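Local coordinates for lactate racemase apoprotein (Thermoanaerobacterium thermosaccharolyticum, PDB 2YJG) that interconverts the D- and L-isomers of lactate once its nickel-pincer nucleotide cofactor is in place, working as a homodimer, at residues A[42-53]-A[247-258]; A[75-86]-A[166-174]. All coordinates share one frame; numbering follows the deposited sequence.

Interaction 1: residues A[42-53]-A[247-258]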
loop_
_atom_site.group_PDB
_atom_site.type_symbol
_atom_site.label_atom_id
_atom_site.label_comp_id
_atom_site.label_asym_id
_atom_site.label_seq_id
_atom_site.Cartn_x
_atom_site.Cartn_y
_atom_site.Cartn_z
ATOM N N ILE A 42 8.409 -5.851 25.514
ATOM C CA ILE A 42 9.511 -4.909 25.801
ATOM C C ILE A 42 9.038 -3.516 25.454
ATOM O O ILE A 42 9.243 -2.576 26.208
ATOM C CB ILE A 42 10.767 -5.281 25.002
ATOM C CG1 ILE A 42 11.397 -6.532 25.588
ATOM C CG2 ILE A 42 11.739 -4.147 25.015
ATOM C CD1 ILE A 42 12.510 -7.020 24.790
ATOM N N VAL A 43 8.389 -3.390 24.291
ATOM C CA VAL A 43 7.836 -2.130 23.838
ATOM C C VAL A 43 6.779 -1.576 24.811
ATOM O O VAL A 43 6.891 -0.449 25.247
ATOM C CB VAL A 43 7.288 -2.199 22.383
ATOM C CG1 VAL A 43 6.690 -0.859 21.986
ATOM C CG2 VAL A 43 8.405 -2.607 21.439
ATOM N N LYS A 44 5.792 -2.382 25.204
ATOM C CA LYS A 44 4.773 -1.916 26.151
ATOM C C LYS A 44 5.373 -1.460 27.486
ATOM O O LYS A 44 4.959 -0.448 28.051
ATOM C CB LYS A 44 3.740 -3.004 26.422
ATOM C CG LYS A 44 2.747 -3.299 25.319
ATOM C CD LYS A 44 1.528 -2.376 25.438
ATOM C CE LYS A 44 0.755 -2.504 26.779
ATOM N NZ LYS A 44 0.306 -1.177 27.498
ATOM N N ARG A 45 6.350 -2.197 27.994
ATOM C CA ARG A 45 7.038 -1.791 29.220
ATOM C C ARG A 45 7.574 -0.373 29.093
ATOM O O ARG A 45 7.388 0.446 29.992
ATOM C CB ARG A 45 8.188 -2.773 29.573
ATOM C CG ARG A 45 8.955 -2.476 30.871
ATOM C CD ARG A 45 10.158 -3.418 31.104
ATOM N NE ARG A 45 11.178 -3.274 30.065
ATOM C CZ ARG A 45 12.356 -3.905 30.023
ATOM N NH1 ARG A 45 12.733 -4.735 30.996
ATOM N NH2 ARG A 45 13.178 -3.679 28.990
ATOM N N ALA A 46 8.250 -0.088 27.981
ATOM C CA ALA A 46 8.748 1.269 27.720
ATOM C C ALA A 46 7.633 2.272 27.748
ATOM O O ALA A 46 7.737 3.309 28.376
ATOM C CB ALA A 46 9.443 1.345 26.344
ATOM N N LEU A 47 6.589 2.007 26.963
ATOM C CA LEU A 47 5.460 2.917 26.875
ATOM C C LEU A 47 4.791 3.100 28.256
ATOM O O LEU A 47 4.373 4.212 28.606
ATOM C CB LEU A 47 4.439 2.427 25.849
ATOM C CG LEU A 47 4.924 2.461 24.374
ATOM C CD1 LEU A 47 3.873 1.724 23.489
ATOM C CD2 LEU A 47 5.232 3.881 23.879
ATOM N N GLU A 48 4.721 2.022 29.031
ATOM C CA GLU A 48 4.076 2.105 30.343
ATOM C C GLU A 48 4.965 2.817 31.416
ATOM O O GLU A 48 4.490 3.167 32.500
ATOM C CB GLU A 48 3.681 0.713 30.798
ATOM C CG GLU A 48 2.493 -0.009 30.032
ATOM C CD GLU A 48 2.445 -1.523 30.283
ATOM O OE1 GLU A 48 3.031 -2.030 31.274
ATOM O OE2 GLU A 48 1.817 -2.243 29.498
ATOM N N ASN A 49 6.240 3.095 31.085
ATOM C CA ASN A 49 7.234 3.610 32.025
ATOM C C ASN A 49 8.043 4.694 31.304
ATOM O O ASN A 49 9.295 4.534 31.080
ATOM C CB ASN A 49 8.122 2.460 32.504
ATOM C CG ASN A 49 7.333 1.427 33.342
ATOM O OD1 ASN A 49 7.099 1.649 34.531
ATOM N ND2 ASN A 49 6.942 0.297 32.723
ATOM N N PRO A 50 7.351 5.789 30.899
ATOM C CA PRO A 50 7.998 6.824 30.146
ATOM C C PRO A 50 9.081 7.538 30.970
ATOM O O PRO A 50 8.951 7.704 32.189
ATOM C CB PRO A 50 6.869 7.792 29.788
ATOM C CG PRO A 50 5.702 7.435 30.804
ATOM C CD PRO A 50 5.902 6.025 31.090
ATOM N N ILE A 51 10.155 7.913 30.303
ATOM C CA ILE A 51 11.252 8.615 30.934
ATOM C C ILE A 51 11.099 10.114 30.727
ATOM O O ILE A 51 11.306 10.626 29.628
ATOM C CB ILE A 51 12.618 8.140 30.368
ATOM C CG1 ILE A 51 12.837 6.646 30.654
ATOM C CG2 ILE A 51 13.747 9.002 30.907
ATOM C CD1 ILE A 51 13.638 5.918 29.505
ATOM N N GLY A 52 10.747 10.864 31.774
ATOM C CA GLY A 52 10.784 12.328 31.639
ATOM C C GLY A 52 9.506 13.000 31.103
ATOM O O GLY A 52 9.508 14.196 30.870
ATOM N N THR A 53 8.458 12.217 30.879
ATOM C CA THR A 53 7.124 12.702 30.453
ATOM C C THR A 53 6.008 11.851 30.977
ATOM O O THR A 53 6.207 10.750 31.474
ATOM C CB THR A 53 6.897 12.707 28.889
ATOM O OG1 THR A 53 6.845 11.353 28.376
ATOM C CG2 THR A 53 7.925 13.476 28.213
ATOM N N ILE A 247 13.865 -6.777 18.600
ATOM C CA ILE A 247 13.888 -5.789 19.679
ATOM C C ILE A 247 14.385 -6.468 20.923
ATOM O O ILE A 247 13.840 -7.521 21.279
ATOM C CB ILE A 247 12.481 -5.174 19.955
ATOM C CG1 ILE A 247 12.045 -4.358 18.732
ATOM C CG2 ILE A 247 12.477 -4.313 21.228
ATOM C CD1 ILE A 247 10.543 -3.936 18.742
ATOM N N VAL A 248 15.415 -5.894 21.546
ATOM C CA VAL A 248 16.004 -6.377 22.821
ATOM C C VAL A 248 15.861 -5.413 23.998
ATOM O O VAL A 248 16.005 -5.793 25.184
ATOM C CB VAL A 248 17.466 -6.825 22.636
ATOM C CG1 VAL A 248 17.543 -7.975 21.683
ATOM C CG2 VAL A 248 18.338 -5.660 22.164
ATOM N N ASN A 249 15.550 -4.160 23.708
ATOM C CA ASN A 249 15.211 -3.159 24.693
ATOM C C ASN A 249 14.467 -2.017 23.972
ATOM O O ASN A 249 14.484 -1.903 22.743
ATOM C CB ASN A 249 16.474 -2.616 25.389
ATOM C CG ASN A 249 16.257 -2.190 26.867
ATOM O OD1 ASN A 249 15.148 -1.913 27.347
ATOM N ND2 ASN A 249 17.357 -2.103 27.575
ATOM N N ALA A 250 13.922 -1.139 24.774
ATOM C CA ALA A 250 13.111 -0.027 24.335
ATOM C C ALA A 250 13.013 1.046 25.389
ATOM O O ALA A 250 12.971 0.746 26.623
ATOM C CB ALA A 250 11.705 -0.525 23.925
ATOM N N PHE A 251 12.994 2.295 24.913
ATOM C CA PHE A 251 13.030 3.499 25.718
ATOM C C PHE A 251 12.020 4.484 25.140
ATOM O O PHE A 251 12.052 4.754 23.948
ATOM C CB PHE A 251 14.452 4.105 25.704
ATOM C CG PHE A 251 15.491 3.140 26.110
ATOM C CD1 PHE A 251 15.990 2.233 25.208
ATOM C CD2 PHE A 251 15.925 3.062 27.473
ATOM C CE1 PHE A 251 16.931 1.261 25.590
ATOM C CE2 PHE A 251 16.863 2.119 27.830
ATOM C CZ PHE A 251 17.366 1.212 26.881
ATOM N N ALA A 252 11.191 5.064 26.006
ATOM C CA ALA A 252 10.108 5.923 25.617
ATOM C C ALA A 252 10.016 7.116 26.543
ATOM O O ALA A 252 10.316 6.992 27.760
ATOM C CB ALA A 252 8.789 5.121 25.624
ATOM N N GLY A 253 9.574 8.241 25.985
ATOM C CA GLY A 253 9.278 9.464 26.724
ATOM C C GLY A 253 9.920 10.681 26.128
ATOM O O GLY A 253 9.852 10.887 24.916
ATOM N N HIS A 254 10.571 11.498 26.969
ATOM C CA HIS A 254 11.115 12.781 26.589
ATOM C C HIS A 254 12.130 12.580 25.464
ATOM O O HIS A 254 12.927 11.616 25.514
ATOM C CB HIS A 254 11.787 13.377 27.811
ATOM C CG HIS A 254 12.288 14.762 27.636
ATOM N ND1 HIS A 254 13.468 15.065 26.985
ATOM C CD2 HIS A 254 11.811 15.936 28.120
ATOM C CE1 HIS A 254 13.656 16.371 27.017
ATOM N NE2 HIS A 254 12.658 16.922 27.691
ATOM N N SER A 255 12.067 13.421 24.449
ATOM C CA SER A 255 12.828 13.129 23.217
ATOM C C SER A 255 14.344 13.113 23.447
ATOM O O SER A 255 15.084 12.423 22.740
ATOM C CB SER A 255 12.448 14.077 22.086
ATOM O OG SER A 255 13.157 15.297 22.146
ATOM N N GLU A 256 14.800 13.883 24.427
ATOM C CA GLU A 256 16.183 13.861 24.865
ATOM C C GLU A 256 16.438 12.833 25.974
ATOM O O GLU A 256 17.331 12.025 25.840
ATOM C CB GLU A 256 16.694 15.294 25.259
ATOM C CG GLU A 256 18.190 15.344 25.237
ATOM C CD GLU A 256 18.851 16.752 25.327
ATOM O OE1 GLU A 256 18.159 17.791 25.296
ATOM O OE2 GLU A 256 20.118 16.775 25.392
ATOM N N LYS A 257 15.715 12.876 27.096
ATOM C CA LYS A 257 16.052 12.042 28.233
ATOM C C LYS A 257 15.882 10.556 27.923
ATOM O O LYS A 257 16.667 9.743 28.409
ATOM C CB LYS A 257 15.235 12.450 29.475
ATOM C CG LYS A 257 15.601 13.855 29.986
ATOM C CD LYS A 257 14.676 14.314 31.144
ATOM C CE LYS A 257 14.891 15.764 31.593
ATOM N NZ LYS A 257 14.777 16.647 30.426
ATOM N N ALA A 258 14.822 10.170 27.183
ATOM C CA ALA A 258 14.608 8.770 26.825
ATOM C C ALA A 258 15.695 8.275 25.860
ATOM O O ALA A 258 16.139 7.172 26.015
ATOM C CB ALA A 258 13.197 8.494 26.242
HETATM O O HOH W 1 11.489 -1.839 27.895
HETATM O O HOH W 2 10.780 3.776 28.675
#
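With chi1 at -73°, I42 turns CG2 anti to its backbone N and down onto the strand, where this methyl rests on the backbone of N249 (3.6 Å to its C) and beside the CB of A250 and CG2 of I247; CD1, anti across chi2, lies against the carbonyl oxygens of I247 and V248. In I51 chi1 of -62° likewise sends CG2 to the backbone of K257, while CD1 reaches the F251 ring edge at CD2 and the CA of A258. V43 crosses I247 at about a right angle, its CG2 3.7 Å from I247 CD1. Small residues let the backbones come close: A46 CB sits 3.8 Å from A250 CB and also touches A252 CB, and the axes of 42-48 and 247-253 approach to 6.7 Å at 26°. Helix 39-48 thus packs nearly parallel on 247-253, the border strand of the mixed six-stranded sheet, next to 233-241, against which V248 and N249 form a classic beta bulge facing V240. Past the helix the chain runs alongside the strand end as a single bridge: I51 N donates to A252 O (2.7 Å), and H254 N to I51 O (2.9 Å). T53 lays CG2 over the backbone N of H254 at 3.5 Å. G52 and G253 have backbone angles that call for glycine. A water donates to I42 O and A250 O and accepts from R45 NE, linking helix to strand; a second takes the N-H of A252 and lies at hydrogen-bonding distance from N49 O. H254 ND1 accepts from E256 N and from K257 N (3.1 Å), capping the start of helix 257-270.

Interaction 2: residues A[75-86]-A[166-174]. With SO4 (sulfate ion), chain D; SO4 (sulfate ion), chain E.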
loop_
_atom_site.group_PDB
_atom_site.type_symbol
_atom_site.label_atom_id
_atom_site.label_comp_id
_atom_site.label_asym_id
_atom_site.label_seq_id
_atom_site.Cartn_x
_atom_site.Cartn_y
_atom_site.Cartn_z
ATOM N N ARG A 75 15.913 1.933 6.885
ATOM C CA ARG A 75 16.318 1.769 8.279
ATOM C C ARG A 75 15.662 0.501 8.789
ATOM O O ARG A 75 14.575 0.136 8.325
ATOM C CB ARG A 75 15.911 2.979 9.135
ATOM C CG ARG A 75 16.401 4.334 8.620
ATOM C CD ARG A 75 17.889 4.422 8.315
ATOM N NE ARG A 75 18.705 4.384 9.540
ATOM C CZ ARG A 75 19.748 3.563 9.780
ATOM N NH1 ARG A 75 20.188 2.657 8.891
ATOM N NH2 ARG A 75 20.377 3.660 10.944
ATOM N N PRO A 76 16.310 -0.196 9.723
ATOM C CA PRO A 76 15.757 -1.453 10.245
ATOM C C PRO A 76 14.726 -1.361 11.365
ATOM O O PRO A 76 14.511 -2.353 12.078
ATOM C CB PRO A 76 17.013 -2.173 10.740
ATOM C CG PRO A 76 17.837 -1.096 11.261
ATOM C CD PRO A 76 17.641 0.076 10.290
ATOM N N VAL A 77 14.071 -0.217 11.524
ATOM C CA VAL A 77 13.048 -0.071 12.550
ATOM C C VAL A 77 11.915 -1.118 12.358
ATOM O O VAL A 77 11.320 -1.251 11.279
ATOM C CB VAL A 77 12.482 1.357 12.591
ATOM C CG1 VAL A 77 11.459 1.476 13.688
ATOM C CG2 VAL A 77 13.580 2.396 12.738
ATOM N N PRO A 78 11.642 -1.916 13.394
ATOM C CA PRO A 78 10.660 -2.980 13.295
ATOM C C PRO A 78 9.253 -2.435 13.467
ATOM O O PRO A 78 8.569 -2.731 14.443
ATOM C CB PRO A 78 11.032 -3.922 14.437
ATOM C CG PRO A 78 11.662 -3.052 15.456
ATOM C CD PRO A 78 12.320 -1.906 14.705
ATOM N N SER A 79 8.814 -1.628 12.512
ATOM C CA SER A 79 7.578 -0.884 12.702
ATOM C C SER A 79 6.294 -1.699 12.694
ATOM O O SER A 79 5.270 -1.214 13.170
ATOM C CB SER A 79 7.496 0.277 11.705
ATOM O OG SER A 79 8.610 1.144 11.821
ATOM N N ARG A 80 6.305 -2.904 12.110
ATOM C CA ARG A 80 5.140 -3.779 12.221
ATOM C C ARG A 80 4.808 -4.057 13.689
ATOM O O ARG A 80 3.698 -4.364 14.030
ATOM C CB ARG A 80 5.372 -5.111 11.467
ATOM C CG ARG A 80 5.440 -5.006 9.980
ATOM C CD ARG A 80 6.211 -6.225 9.369
ATOM N NE ARG A 80 6.254 -6.220 7.890
ATOM C CZ ARG A 80 5.263 -6.617 7.073
ATOM N NH1 ARG A 80 4.102 -7.037 7.550
ATOM N NH2 ARG A 80 5.424 -6.574 5.744
ATOM N N ILE A 81 5.808 -4.002 14.562
ATOM C CA ILE A 81 5.593 -4.254 15.965
ATOM C C ILE A 81 5.294 -2.943 16.694
ATOM O O ILE A 81 4.316 -2.826 17.446
ATOM C CB ILE A 81 6.790 -4.934 16.592
ATOM C CG1 ILE A 81 6.954 -6.375 16.030
ATOM C CG2 ILE A 81 6.597 -4.908 18.113
ATOM C CD1 ILE A 81 8.310 -7.029 16.329
ATOM N N THR A 82 6.099 -1.931 16.421
ATOM C CA THR A 82 6.073 -0.708 17.218
ATOM C C THR A 82 4.916 0.228 16.886
ATOM O O THR A 82 4.298 0.760 17.793
ATOM C CB THR A 82 7.390 0.071 17.061
ATOM O OG1 THR A 82 7.630 0.295 15.675
ATOM C CG2 THR A 82 8.573 -0.694 17.704
ATOM N N LEU A 83 4.600 0.406 15.603
ATOM C CA LEU A 83 3.504 1.324 15.235
ATOM C C LEU A 83 2.119 0.951 15.800
ATOM O O LEU A 83 1.449 1.847 16.316
ATOM C CB LEU A 83 3.468 1.532 13.739
ATOM C CG LEU A 83 4.577 2.462 13.247
ATOM C CD1 LEU A 83 4.579 2.502 11.710
ATOM C CD2 LEU A 83 4.428 3.944 13.889
ATOM N N PRO A 84 1.701 -0.349 15.725
ATOM C CA PRO A 84 0.401 -0.647 16.334
ATOM C C PRO A 84 0.346 -0.353 17.827
ATOM O O PRO A 84 -0.732 -0.020 18.373
ATOM C CB PRO A 84 0.241 -2.136 16.100
ATOM C CG PRO A 84 0.927 -2.406 14.847
ATOM C CD PRO A 84 2.167 -1.494 14.908
ATOM N N LEU A 85 1.461 -0.540 18.510
ATOM C CA LEU A 85 1.475 -0.324 19.966
ATOM C C LEU A 85 1.482 1.152 20.266
ATOM O O LEU A 85 0.826 1.606 21.198
ATOM C CB LEU A 85 2.677 -1.022 20.596
ATOM C CG LEU A 85 2.661 -2.545 20.562
ATOM C CD1 LEU A 85 4.030 -3.077 20.950
ATOM C CD2 LEU A 85 1.560 -3.051 21.441
ATOM N N LEU A 86 2.147 1.944 19.420
ATOM C CA LEU A 86 2.030 3.405 19.586
ATOM C C LEU A 86 0.620 3.944 19.283
ATOM O O LEU A 86 0.081 4.807 20.012
ATOM C CB LEU A 86 3.029 4.103 18.655
ATOM C CG LEU A 86 4.493 4.190 19.081
ATOM C CD1 LEU A 86 5.333 4.573 17.843
ATOM C CD2 LEU A 86 4.698 5.241 20.188
ATOM N N VAL A 166 5.156 13.175 17.693
ATOM C CA VAL A 166 5.775 12.004 18.271
ATOM C C VAL A 166 6.786 11.431 17.252
ATOM O O VAL A 166 6.610 11.602 16.042
ATOM C CB VAL A 166 4.666 10.942 18.589
ATOM C CG1 VAL A 166 5.238 9.644 18.981
ATOM C CG2 VAL A 166 3.808 11.432 19.702
ATOM N N ALA A 167 7.752 10.657 17.720
ATOM C CA ALA A 167 8.631 9.903 16.777
ATOM C C ALA A 167 9.004 8.551 17.320
ATOM O O ALA A 167 9.117 8.371 18.553
ATOM C CB ALA A 167 9.908 10.661 16.525
ATOM N N GLU A 168 9.236 7.617 16.398
ATOM C CA GLU A 168 9.821 6.372 16.738
ATOM C C GLU A 168 11.140 6.226 16.000
ATOM O O GLU A 168 11.454 6.964 15.055
ATOM C CB GLU A 168 8.907 5.203 16.465
ATOM C CG GLU A 168 8.576 4.940 15.006
ATOM C CD GLU A 168 8.149 3.493 14.735
ATOM O OE1 GLU A 168 7.980 2.724 15.711
ATOM O OE2 GLU A 168 7.995 3.121 13.538
ATOM N N GLY A 169 11.947 5.287 16.457
ATOM C CA GLY A 169 13.289 5.125 15.876
ATOM C C GLY A 169 14.034 3.981 16.536
ATOM O O GLY A 169 13.458 3.228 17.331
ATOM N N PHE A 170 15.334 3.880 16.265
ATOM C CA PHE A 170 16.192 2.891 16.950
ATOM C C PHE A 170 17.554 3.534 17.271
ATOM O O PHE A 170 17.938 4.618 16.668
ATOM C CB PHE A 170 16.369 1.626 16.103
ATOM C CG PHE A 170 17.346 1.761 15.033
ATOM C CD1 PHE A 170 17.223 2.734 14.074
ATOM C CD2 PHE A 170 18.416 0.920 14.973
ATOM C CE1 PHE A 170 18.195 2.878 13.127
ATOM C CE2 PHE A 170 19.343 1.045 13.998
ATOM C CZ PHE A 170 19.226 2.026 13.091
ATOM N N ILE A 171 18.273 2.910 18.194
ATOM C CA ILE A 171 19.502 3.520 18.718
ATOM C C ILE A 171 20.687 2.598 18.491
ATOM O O ILE A 171 20.663 1.448 18.963
ATOM C CB ILE A 171 19.390 3.848 20.223
ATOM C CG1 ILE A 171 18.389 4.922 20.503
ATOM C CG2 ILE A 171 20.786 4.300 20.727
ATOM C CD1 ILE A 171 17.950 5.045 21.975
ATOM N N GLU A 172 21.721 3.041 17.776
ATOM C CA GLU A 172 22.944 2.249 17.570
ATOM C C GLU A 172 24.050 3.309 17.405
ATOM O O GLU A 172 23.749 4.490 17.191
ATOM C CB GLU A 172 22.878 1.367 16.321
ATOM C CG GLU A 172 22.900 2.191 14.997
ATOM C CD GLU A 172 22.733 1.337 13.733
ATOM O OE1 GLU A 172 22.461 0.107 13.843
ATOM O OE2 GLU A 172 22.851 1.943 12.633
ATOM N N PRO A 173 25.322 2.904 17.427
ATOM C CA PRO A 173 26.341 3.925 17.348
ATOM C C PRO A 173 26.330 4.554 15.981
ATOM O O PRO A 173 25.918 3.913 15.028
ATOM C CB PRO A 173 27.632 3.121 17.523
ATOM C CG PRO A 173 27.205 1.919 18.337
ATOM C CD PRO A 173 25.887 1.600 17.801
ATOM N N HIS A 174 26.815 5.771 15.877
ATOM C CA HIS A 174 26.954 6.441 14.567
ATOM C C HIS A 174 28.251 7.215 14.549
ATOM O O HIS A 174 28.558 8.008 15.497
ATOM C CB HIS A 174 25.732 7.322 14.292
ATOM C CG HIS A 174 25.832 8.070 13.010
ATOM N ND1 HIS A 174 25.107 7.758 11.874
ATOM C CD2 HIS A 174 26.614 9.123 12.683
ATOM C CE1 HIS A 174 25.450 8.606 10.904
ATOM N NE2 HIS A 174 26.361 9.433 11.379
HETATM S S SO4 D . 1.958 -8.150 4.483
HETATM O O1 SO4 D . 1.494 -8.138 5.848
HETATM O O2 SO4 D . 1.683 -9.368 3.761
HETATM O O3 SO4 D . 1.416 -7.052 3.708
HETATM O O4 SO4 D . 3.383 -7.925 4.442
HETATM S S SO4 E . 18.264 7.593 12.126
HETATM O O1 SO4 E . 17.123 8.452 12.444
HETATM O O2 SO4 E . 17.747 6.204 12.082
HETATM O O3 SO4 E . 18.946 7.891 10.835
HETATM O O4 SO4 E . 19.168 7.840 13.197
#
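R75, bent at chi2 and chi3, brings NH2 to the edge of the F170 ring, near its plane, with the guanidinium and ring planes 59° apart. The same NH2 makes a weak salt bridge to E172 OE2 (3.5 Å), and NE gives a nearly straight bond to O2 of a sulfate that G181 N also holds. P76 covers one ring face, its CG 4.1 Å from the F170 centroid in a CH-pi contact. V77 puts CG2 against F170 CD1 and CG1 beside the E168 carboxylate. In the first helical turn S79 OG donates to E168 OE2 (2.7 Å), on the syn side but tilted 26° from the carboxylate plane, and T82 OG1 donates to E168 OE1 at a very short 2.5 Å; T70 OG1 also bonds to OE2. L83 and L86 press on the buried carboxylate and its chain. Replacing E168 by alanine is likely to leave the S79 and T82 hydroxyls without this acceptor and to open a gap beside L83 and L86. Helix 79-91 is thereby joined to the central strand 164-170 beside the active site, where R75 probably binds the nickel-pincer nucleotide and H174, probably a proton donor/acceptor, follows the strand.

Interactions 1 and 2 lie about 12 Å apart, centre to centre, and reach the same mixed sheet, interaction 2 at strand 164-170 and interaction 1 at the border strand 247-253, with 233-241 between them. Along the chain, 42-53 comes first and 247-258 last, so both segments of interaction 2 fall between them. The two helices pack directly, V43 CG1 meeting L85 CD1 at 3.6 Å; separately, I247 CG1 of the border strand meets CG of P78, just before helix 79-91, at 3.5 Å. Helices 39-48 and 79-91 therefore pack side by side, interaction 1 far from the cofactor and catalytic residues and interaction 2 reaching the residues that border the cofactor site.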